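PDB 4PR3: 5'-methylthioadenosine nucleosidase / s-adenosylhomocysteine nucleosidase from Brucella melitensis bv. 1, which belongs to the nucleosidases of the phosphorylase superfamily and holds an adenine in a pocket formed by strand ends and loops. Local coordinates for residues A[88-93]-A[163-168]; A[100-105]-A[141-146]; A[134-139]-A[183-188]. One frame throughout, in Å; residues are numbered along the deposited sequence.

Contact 1. Residues A[88-93]-A[163-168]; sequences GSAGSA and ADMVDM. With ADE (adenine), chain C; PO4 (phosphate ion), chain D.
G91 and V166 pair through their backbones. G91 N donates to V166 O over 3.1 Å, and V166 N returns a bond to G91 O over 2.9 Å. Both lie in the plane of the accepting carbonyl. This is a single antiparallel bridge, and the N-to-C directions of the short strands are 127° apart, well short of antiparallel.

Next to the bridge, S92 reaches segment 163-168 with its side chain. Its OG is anti to the backbone N (chi1 -173°), which carries the hydroxyl to D164 O at 2.6 Å. The donor is tilted 19° from that carbonyl plane. S92 OG also has a bond from L95 N, just beyond the segment. A water accepts from A93 N and donates to D164 O, so this carbonyl has two partners.

V166 can be followed outward from its backbone. CB carries two methyls. CG2 sits between the backbone N and the carbonyl carbon, where it meets G91 O and also N1 of the adenine, at 3.5 Å. A90 CB comes within 3.2 Å of V166 O.

The base touches both segments. G91 N comes within 3.2 Å of adenine N7, and M168 CG lies 3.5 Å from adenine N3. V153 O and D192 OD2 add hydrogen bonds to it. D167 turns its carboxylate off to T148 and T170. The bridge thus joins two walls of the adenine pocket, a site built from strand ends and loops as in other phosphorylase-superfamily nucleosidases.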
loop_
_atom_site.group_PDB
_atom_site.type_symbol
_atom_site.label_atom_id
_atom_site.label_comp_id
_atom_site.label_asym_id
_atom_site.label_seq_id
_atom_site.Cartn_x
_atom_site.Cartn_y
_atom_site.Cartn_z
ATOM N N GLY A 88 16.735 -1.204 5.366
ATOM C CA GLY A 88 16.756 -2.559 4.851
ATOM C C GLY A 88 17.708 -2.646 3.678
ATOM O O GLY A 88 18.643 -1.853 3.572
ATOM N N SER A 89 17.488 -3.608 2.791
ATOM C CA SER A 89 18.347 -3.724 1.622
ATOM C C SER A 89 17.685 -3.129 0.386
ATOM O O SER A 89 16.517 -2.735 0.418
ATOM C CB SER A 89 18.705 -5.191 1.369
ATOM O OG SER A 89 17.542 -5.956 1.113
ATOM N N ALA A 90 18.439 -3.081 -0.707
ATOM C CA ALA A 90 17.940 -2.583 -1.980
ATOM C C ALA A 90 18.792 -3.142 -3.111
ATOM O O ALA A 90 19.944 -3.507 -2.896
ATOM C CB ALA A 90 17.970 -1.062 -1.995
ATOM N N GLY A 91 18.226 -3.219 -4.311
ATOM C CA GLY A 91 19.005 -3.570 -5.484
ATOM C C GLY A 91 19.457 -2.349 -6.264
ATOM O O GLY A 91 18.811 -1.302 -6.213
ATOM N N SER A 92 20.575 -2.470 -6.974
ATOM C CA SER A 92 20.975 -1.454 -7.942
ATOM C C SER A 92 21.846 -2.037 -9.046
ATOM O O SER A 92 22.728 -2.855 -8.777
ATOM C CB SER A 92 21.736 -0.326 -7.245
ATOM O OG SER A 92 21.983 0.741 -8.139
ATOM N N ALA A 93 21.617 -1.607 -10.283
ATOM C CA ALA A 93 22.587 -1.848 -11.345
ATOM C C ALA A 93 23.517 -0.645 -11.527
ATOM O O ALA A 93 24.529 -0.730 -12.216
ATOM C CB ALA A 93 21.875 -2.164 -12.645
ATOM N N ALA A 163 15.487 5.866 -10.965
ATOM C CA ALA A 163 16.116 5.983 -9.655
ATOM C C ALA A 163 17.427 5.204 -9.584
ATOM O O ALA A 163 17.674 4.319 -10.399
ATOM C CB ALA A 163 15.158 5.522 -8.563
ATOM N N ASP A 164 18.270 5.550 -8.614
ATOM C CA ASP A 164 19.553 4.878 -8.425
ATOM C C ASP A 164 19.390 3.455 -7.906
ATOM O O ASP A 164 20.150 2.561 -8.272
ATOM C CB ASP A 164 20.437 5.663 -7.451
ATOM C CG ASP A 164 20.802 7.037 -7.966
ATOM O OD1 ASP A 164 20.774 7.234 -9.200
ATOM O OD2 ASP A 164 21.121 7.917 -7.133
HETATM N N MSE A 165 18.406 3.253 -7.038
HETATM C CA MSE A 165 18.198 1.956 -6.402
HETATM C C MSE A 165 16.712 1.637 -6.241
HETATM O O MSE A 165 15.863 2.518 -6.388
HETATM C CB MSE A 165 18.912 1.902 -5.049
HETATM C CG MSE A 165 18.804 3.189 -4.249
HETATM SE SE MSE A 165 19.440 3.042 -2.408
HETATM C CE MSE A 165 21.265 2.535 -2.723
ATOM N N VAL A 166 16.406 0.375 -5.952
ATOM C CA VAL A 166 15.021 -0.079 -5.861
ATOM C C VAL A 166 14.727 -0.827 -4.557
ATOM O O VAL A 166 15.559 -1.591 -4.065
ATOM C CB VAL A 166 14.640 -0.987 -7.063
ATOM C CG1 VAL A 166 14.753 -0.222 -8.371
ATOM C CG2 VAL A 166 15.514 -2.230 -7.100
ATOM N N ASP A 167 13.543 -0.597 -3.998
ATOM C CA ASP A 167 13.080 -1.373 -2.852
ATOM C C ASP A 167 11.581 -1.645 -2.950
ATOM O O ASP A 167 10.919 -1.213 -3.893
ATOM C CB ASP A 167 13.405 -0.666 -1.534
ATOM C CG ASP A 167 12.337 0.334 -1.125
ATOM O OD1 ASP A 167 11.849 1.083 -2.004
ATOM O OD2 ASP A 167 11.985 0.368 0.078
HETATM N N MSE A 168 11.062 -2.414 -2.001
HETATM C CA MSE A 168 9.636 -2.732 -1.971
HETATM C C MSE A 168 8.755 -2.021 -0.940
HETATM O O MSE A 168 7.559 -2.292 -0.862
HETATM C CB MSE A 168 9.463 -4.241 -1.919
HETATM C CG MSE A 168 10.186 -4.900 -3.070
HETATM SE SE MSE A 168 10.287 -6.807 -2.892
HETATM C CE MSE A 168 8.370 -7.174 -2.812
HETATM N N9 ADE C . 15.401 -5.263 -2.190
HETATM C C8 ADE C . 16.643 -5.812 -2.351
HETATM N N7 ADE C . 16.936 -6.096 -3.596
HETATM C C5 ADE C . 15.809 -5.708 -4.302
HETATM C C6 ADE C . 15.486 -5.747 -5.672
HETATM N N6 ADE C . 16.310 -6.220 -6.612
HETATM N N1 ADE C . 14.275 -5.282 -6.043
HETATM C C2 ADE C . 13.448 -4.810 -5.103
HETATM N N3 ADE C . 13.640 -4.724 -3.788
HETATM C C4 ADE C . 14.852 -5.195 -3.450
HETATM P P PO4 D . 11.244 5.376 -11.298
HETATM O O1 PO4 D . 9.876 5.684 -10.733
HETATM O O2 PO4 D . 11.522 3.905 -11.115
HETATM O O3 PO4 D . 11.279 5.713 -12.771
HETATM O O4 PO4 D . 12.289 6.183 -10.559
HETATM O O HOH W 1 19.820 0.700 -10.622
#

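Contact 2. Residues A[100-105]-A[141-146]; sequences VYQVSS and IDTASL
Q102 meets 141-146 through both its backbone and its side chain. The backbone bonds come first. Q102 N donates to D142 O over 2.7 Å, and A144 N donates to Q102 O over 3.0 Å. Further on, S104 N reaches A144 O. The two strands run parallel in register, Q102 beside T143 and V103 beside A144. The chain turns a corner at S104, and beyond it L146 N donates to S105 O over 2.7 Å.

A side-chain bond also joins them. Q102 CG sits between the backbone N and the carbonyl carbon (chi1 64°), and the chain beyond is extended, which brings NE2 to I141 O at 2.9 Å. NE2 donates from above the carbonyl plane, with that oxygen close to the amide plane of Q102. The same NE2 also donates to V138 O, so both bonds help to fix the rotation of the amide.

Packing contacts lie on both faces. The Y101 ring lies alongside D142, with CD2 at 3.4 Å from D142 CB, and ring and carboxylate planes are 66° apart. A144 CB approaches Y101 CD2 obliquely at 3.9 Å, while T143 O lies at the ring edge. On this side V103 CG1 also packs on L146 CB at 3.6 Å. The face of Q102 and T143 is lined by Q102 CG against T143 CG2 at 3.7 Å.

M165 packs on Y101, A144 and L146. Parallel pairing inside a larger mixed sheet fits the central alpha/beta core of the phosphorylase superfamily.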
loop_
_atom_site.group_PDB
_atom_site.type_symbol
_atom_site.label_atom_id
_atom_site.label_comp_id
_atom_site.label_asym_id
_atom_site.label_seq_id
_atom_site.Cartn_x
_atom_site.Cartn_y
_atom_site.Cartn_z
ATOM N N VAL A 100 26.171 1.281 1.763
ATOM C CA VAL A 100 24.978 1.833 2.400
ATOM C C VAL A 100 24.700 3.275 1.962
ATOM O O VAL A 100 25.614 4.092 1.862
ATOM C CB VAL A 100 25.081 1.746 3.942
ATOM C CG1 VAL A 100 26.453 2.216 4.412
ATOM C CG2 VAL A 100 23.975 2.546 4.608
ATOM N N TYR A 101 23.433 3.574 1.691
ATOM C CA TYR A 101 23.036 4.891 1.209
ATOM C C TYR A 101 21.833 5.411 1.987
ATOM O O TYR A 101 20.959 4.641 2.376
ATOM C CB TYR A 101 22.670 4.819 -0.278
ATOM C CG TYR A 101 23.820 4.444 -1.187
ATOM C CD1 TYR A 101 24.246 3.124 -1.301
ATOM C CD2 TYR A 101 24.472 5.407 -1.941
ATOM C CE1 TYR A 101 25.292 2.782 -2.130
ATOM C CE2 TYR A 101 25.521 5.074 -2.773
ATOM C CZ TYR A 101 25.927 3.762 -2.863
ATOM O OH TYR A 101 26.968 3.430 -3.692
ATOM N N GLN A 102 21.786 6.721 2.206
ATOM C CA GLN A 102 20.596 7.346 2.769
ATOM C C GLN A 102 19.717 7.827 1.625
ATOM O O GLN A 102 20.219 8.253 0.587
ATOM C CB GLN A 102 20.956 8.499 3.704
ATOM C CG GLN A 102 21.644 9.669 3.033
ATOM C CD GLN A 102 22.025 10.759 4.015
ATOM O OE1 GLN A 102 21.228 11.148 4.869
ATOM N NE2 GLN A 102 23.254 11.250 3.907
ATOM N N VAL A 103 18.405 7.740 1.808
ATOM C CA VAL A 103 17.472 8.018 0.726
ATOM C C VAL A 103 17.193 9.508 0.618
ATOM O O VAL A 103 16.630 10.114 1.530
ATOM C CB VAL A 103 16.137 7.286 0.947
ATOM C CG1 VAL A 103 15.235 7.454 -0.263
ATOM C CG2 VAL A 103 16.387 5.818 1.235
ATOM N N SER A 104 17.591 10.087 -0.511
ATOM C CA SER A 104 17.392 11.507 -0.769
ATOM C C SER A 104 15.977 11.783 -1.264
ATOM O O SER A 104 15.377 12.805 -0.934
ATOM C CB SER A 104 18.422 12.012 -1.783
ATOM O OG SER A 104 18.326 11.312 -3.013
ATOM N N SER A 105 15.456 10.868 -2.074
ATOM C CA SER A 105 14.101 10.985 -2.591
ATOM C C SER A 105 13.545 9.615 -2.937
ATOM O O SER A 105 14.301 8.685 -3.213
ATOM C CB SER A 105 14.077 11.881 -3.822
ATOM O OG SER A 105 14.865 11.323 -4.852
ATOM N N ILE A 141 27.287 9.916 5.009
ATOM C CA ILE A 141 26.583 8.842 4.320
ATOM C C ILE A 141 26.226 9.270 2.901
ATOM O O ILE A 141 25.740 10.376 2.682
ATOM C CB ILE A 141 25.293 8.435 5.067
ATOM C CG1 ILE A 141 25.594 8.143 6.537
ATOM C CG2 ILE A 141 24.647 7.227 4.407
ATOM C CD1 ILE A 141 24.360 7.892 7.367
ATOM N N ASP A 142 26.475 8.389 1.939
ATOM C CA ASP A 142 26.108 8.650 0.555
ATOM C C ASP A 142 24.600 8.821 0.415
ATOM O O ASP A 142 23.828 8.243 1.179
ATOM C CB ASP A 142 26.565 7.496 -0.332
ATOM C CG ASP A 142 28.009 7.622 -0.767
ATOM O OD1 ASP A 142 28.909 7.309 0.041
ATOM O OD2 ASP A 142 28.236 8.016 -1.931
ATOM N N THR A 143 24.185 9.615 -0.565
ATOM C CA THR A 143 22.771 9.801 -0.856
ATOM C C THR A 143 22.420 9.103 -2.160
ATOM O O THR A 143 23.256 9.000 -3.058
ATOM C CB THR A 143 22.403 11.288 -0.986
ATOM O OG1 THR A 143 23.252 11.908 -1.960
ATOM C CG2 THR A 143 22.570 11.995 0.340
ATOM N N ALA A 144 21.187 8.613 -2.253
ATOM C CA ALA A 144 20.702 7.982 -3.473
ATOM C C ALA A 144 19.195 8.150 -3.608
ATOM O O ALA A 144 18.473 8.180 -2.615
ATOM C CB ALA A 144 21.069 6.509 -3.488
ATOM N N SER A 145 18.729 8.265 -4.847
ATOM C CA SER A 145 17.302 8.294 -5.129
ATOM C C SER A 145 16.762 6.866 -5.109
ATOM O O SER A 145 17.468 5.922 -5.469
ATOM C CB SER A 145 17.045 8.940 -6.487
ATOM O OG SER A 145 17.797 8.294 -7.500
ATOM N N LEU A 146 15.515 6.707 -4.685
ATOM C CA LEU A 146 14.952 5.378 -4.491
ATOM C C LEU A 146 13.628 5.191 -5.221
ATOM O O LEU A 146 12.844 6.129 -5.364
ATOM C CB LEU A 146 14.778 5.095 -2.996
ATOM C CG LEU A 146 14.222 3.737 -2.562
ATOM C CD1 LEU A 146 15.099 2.600 -3.061
ATOM C CD2 LEU A 146 14.097 3.688 -1.054
HETATM O O HOH W 2 27.806 5.655 2.530
#

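Contact 3. Residues A[134-139]-A[183-188]; sequences LPFRVA and PLLGLR
L134 opens the contact by sending CD1 toward the strand 184-188. Its CG is anti to the carbonyl carbon (chi1 -67°), which lays the side chain toward the strand, and CD1 comes within 3.9 Å of G186 N. L184 CD2 lies farther from L134 CD1, at 4.5 Å. L174 of helix 170-180 packs against both L134 and L184.

P135 follows. Its CD rests 3.6 Å from L184 O, and its CG is 4.3 Å from P183 CB. The same CG also sits over the centre of the F136 ring, so the proline covers one face of its neighbour.

F136 lies obliquely across P183. CE2 is 3.8 Å from P183 CB. At the root of the side chain, F136 CB meets L185 CD1 at 4.1 Å. L83, L229 and L230 also pack around this phenylalanine. F136 N donates to a water, which in turn donates to L184 O. This water links the two backbones.

R137 NH1 donates to L134 O from above the carbonyl plane, and this ties the loop to itself.

V138 comes last, with CG2 at 4.2 Å from L185 CD1.

The chemistry is mainly apolar. Leucine, proline, phenylalanine and valine side chains hold the loop 134-139 against the start of strand 184-192. The loop is therefore kept in place chiefly by side-chain fit and burial, with one water joining F136 N to L184 O.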
loop_
_atom_site.group_PDB
_atom_site.type_symbol
_atom_site.label_atom_id
_atom_site.label_comp_id
_atom_site.label_asym_id
_atom_site.label_seq_id
_atom_site.Cartn_x
_atom_site.Cartn_y
_atom_site.Cartn_z
ATOM N N LEU A 134 12.990 13.506 0.541
ATOM C CA LEU A 134 12.978 13.249 1.975
ATOM C C LEU A 134 13.623 14.438 2.691
ATOM O O LEU A 134 14.536 15.071 2.153
ATOM C CB LEU A 134 13.690 11.930 2.305
ATOM C CG LEU A 134 13.002 10.647 1.810
ATOM C CD1 LEU A 134 13.381 9.443 2.665
ATOM C CD2 LEU A 134 11.487 10.803 1.758
ATOM N N PRO A 135 13.142 14.755 3.903
ATOM C CA PRO A 135 13.533 15.994 4.593
ATOM C C PRO A 135 14.979 16.065 5.097
ATOM O O PRO A 135 15.458 17.172 5.325
ATOM C CB PRO A 135 12.570 16.042 5.787
ATOM C CG PRO A 135 12.228 14.615 6.049
ATOM C CD PRO A 135 12.165 13.976 4.686
ATOM N N PHE A 136 15.659 14.936 5.268
ATOM C CA PHE A 136 16.921 14.945 6.009
ATOM C C PHE A 136 18.171 14.536 5.232
ATOM O O PHE A 136 18.113 13.743 4.294
ATOM C CB PHE A 136 16.798 14.081 7.264
ATOM C CG PHE A 136 15.730 14.545 8.208
ATOM C CD1 PHE A 136 15.578 15.893 8.490
ATOM C CD2 PHE A 136 14.866 13.638 8.800
ATOM C CE1 PHE A 136 14.594 16.326 9.357
ATOM C CE2 PHE A 136 13.880 14.067 9.665
ATOM C CZ PHE A 136 13.743 15.414 9.944
ATOM N N ARG A 137 19.301 15.101 5.647
ATOM C CA ARG A 137 20.610 14.734 5.125
ATOM C C ARG A 137 21.586 14.593 6.282
ATOM O O ARG A 137 21.831 15.550 7.010
ATOM C CB ARG A 137 21.126 15.794 4.149
ATOM C CG ARG A 137 20.255 15.995 2.914
ATOM C CD ARG A 137 20.176 14.732 2.074
ATOM N NE ARG A 137 19.350 14.935 0.889
ATOM C CZ ARG A 137 18.040 14.710 0.839
ATOM N NH1 ARG A 137 17.393 14.262 1.908
ATOM N NH2 ARG A 137 17.375 14.931 -0.285
ATOM N N VAL A 138 22.138 13.397 6.452
ATOM C CA VAL A 138 23.121 13.154 7.498
ATOM C C VAL A 138 24.512 13.070 6.881
ATOM O O VAL A 138 24.723 12.353 5.903
ATOM C CB VAL A 138 22.808 11.855 8.270
ATOM C CG1 VAL A 138 23.898 11.555 9.290
ATOM C CG2 VAL A 138 21.449 11.961 8.946
ATOM N N ALA A 139 25.455 13.814 7.448
ATOM C CA ALA A 139 26.821 13.845 6.934
ATOM C C ALA A 139 27.511 12.499 7.108
ATOM O O ALA A 139 27.294 11.807 8.099
ATOM C CB ALA A 139 27.616 14.934 7.621
ATOM N N PRO A 183 8.048 12.764 10.294
ATOM C CA PRO A 183 9.052 12.746 9.224
ATOM C C PRO A 183 9.705 11.370 9.067
ATOM O O PRO A 183 9.731 10.584 10.016
ATOM C CB PRO A 183 10.080 13.779 9.691
ATOM C CG PRO A 183 9.944 13.797 11.172
ATOM C CD PRO A 183 8.483 13.576 11.444
ATOM N N LEU A 184 10.225 11.094 7.874
ATOM C CA LEU A 184 10.802 9.790 7.558
ATOM C C LEU A 184 12.256 9.906 7.094
ATOM O O LEU A 184 12.616 10.845 6.387
ATOM C CB LEU A 184 9.968 9.096 6.475
ATOM C CG LEU A 184 10.521 7.787 5.901
ATOM C CD1 LEU A 184 10.370 6.645 6.891
ATOM C CD2 LEU A 184 9.865 7.448 4.575
ATOM N N LEU A 185 13.080 8.943 7.495
ATOM C CA LEU A 185 14.465 8.862 7.038
ATOM C C LEU A 185 14.767 7.442 6.555
ATOM O O LEU A 185 14.565 6.480 7.292
ATOM C CB LEU A 185 15.415 9.260 8.169
ATOM C CG LEU A 185 16.923 9.347 7.914
ATOM C CD1 LEU A 185 17.533 10.383 8.845
ATOM C CD2 LEU A 185 17.613 7.999 8.102
ATOM N N GLY A 186 15.209 7.306 5.308
ATOM C CA GLY A 186 15.594 6.004 4.786
ATOM C C GLY A 186 17.076 5.668 4.816
ATOM O O GLY A 186 17.926 6.550 4.709
ATOM N N LEU A 187 17.377 4.375 4.924
ATOM C CA LEU A 187 18.739 3.858 4.795
ATOM C C LEU A 187 18.703 2.532 4.042
ATOM O O LEU A 187 17.952 1.634 4.409
ATOM C CB LEU A 187 19.385 3.652 6.168
ATOM C CG LEU A 187 19.722 4.877 7.022
ATOM C CD1 LEU A 187 20.267 4.443 8.377
ATOM C CD2 LEU A 187 20.715 5.789 6.311
ATOM N N ARG A 188 19.516 2.404 3.000
ATOM C CA ARG A 188 19.508 1.197 2.175
ATOM C C ARG A 188 20.909 0.700 1.832
ATOM O O ARG A 188 21.720 1.447 1.282
ATOM C CB ARG A 188 18.738 1.454 0.879
ATOM C CG ARG A 188 17.253 1.659 1.071
ATOM C CD ARG A 188 16.583 0.363 1.471
ATOM N NE ARG A 188 15.331 0.599 2.177
ATOM C CZ ARG A 188 14.516 -0.367 2.580
ATOM N NH1 ARG A 188 14.820 -1.634 2.333
ATOM N NH2 ARG A 188 13.397 -0.066 3.224
HETATM O O HOH W 3 15.022 12.060 5.366
#

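In the fold
All three contacts reach one mixed sheet; contact 3 does so through strand 184-192, with 134-139 a loop packed on it. Contacts 1 and 2 have centres 10 Å apart, contacts 2 and 3 have theirs 8 Å apart, and contacts 1 and 3 are 15 Å apart. Along the chain contact 2 is nested in the loop closed by contact 1, whereas contact 3 crosses both. Strand 142-148 pairs with 165-167, linking contacts 2 and 1. Strand 184-192 runs between 83-91 and 100-108 and so joins contact 3 to the other two. R188 is a junction: its N bonds to Y101 O and its NH1 to S89 O.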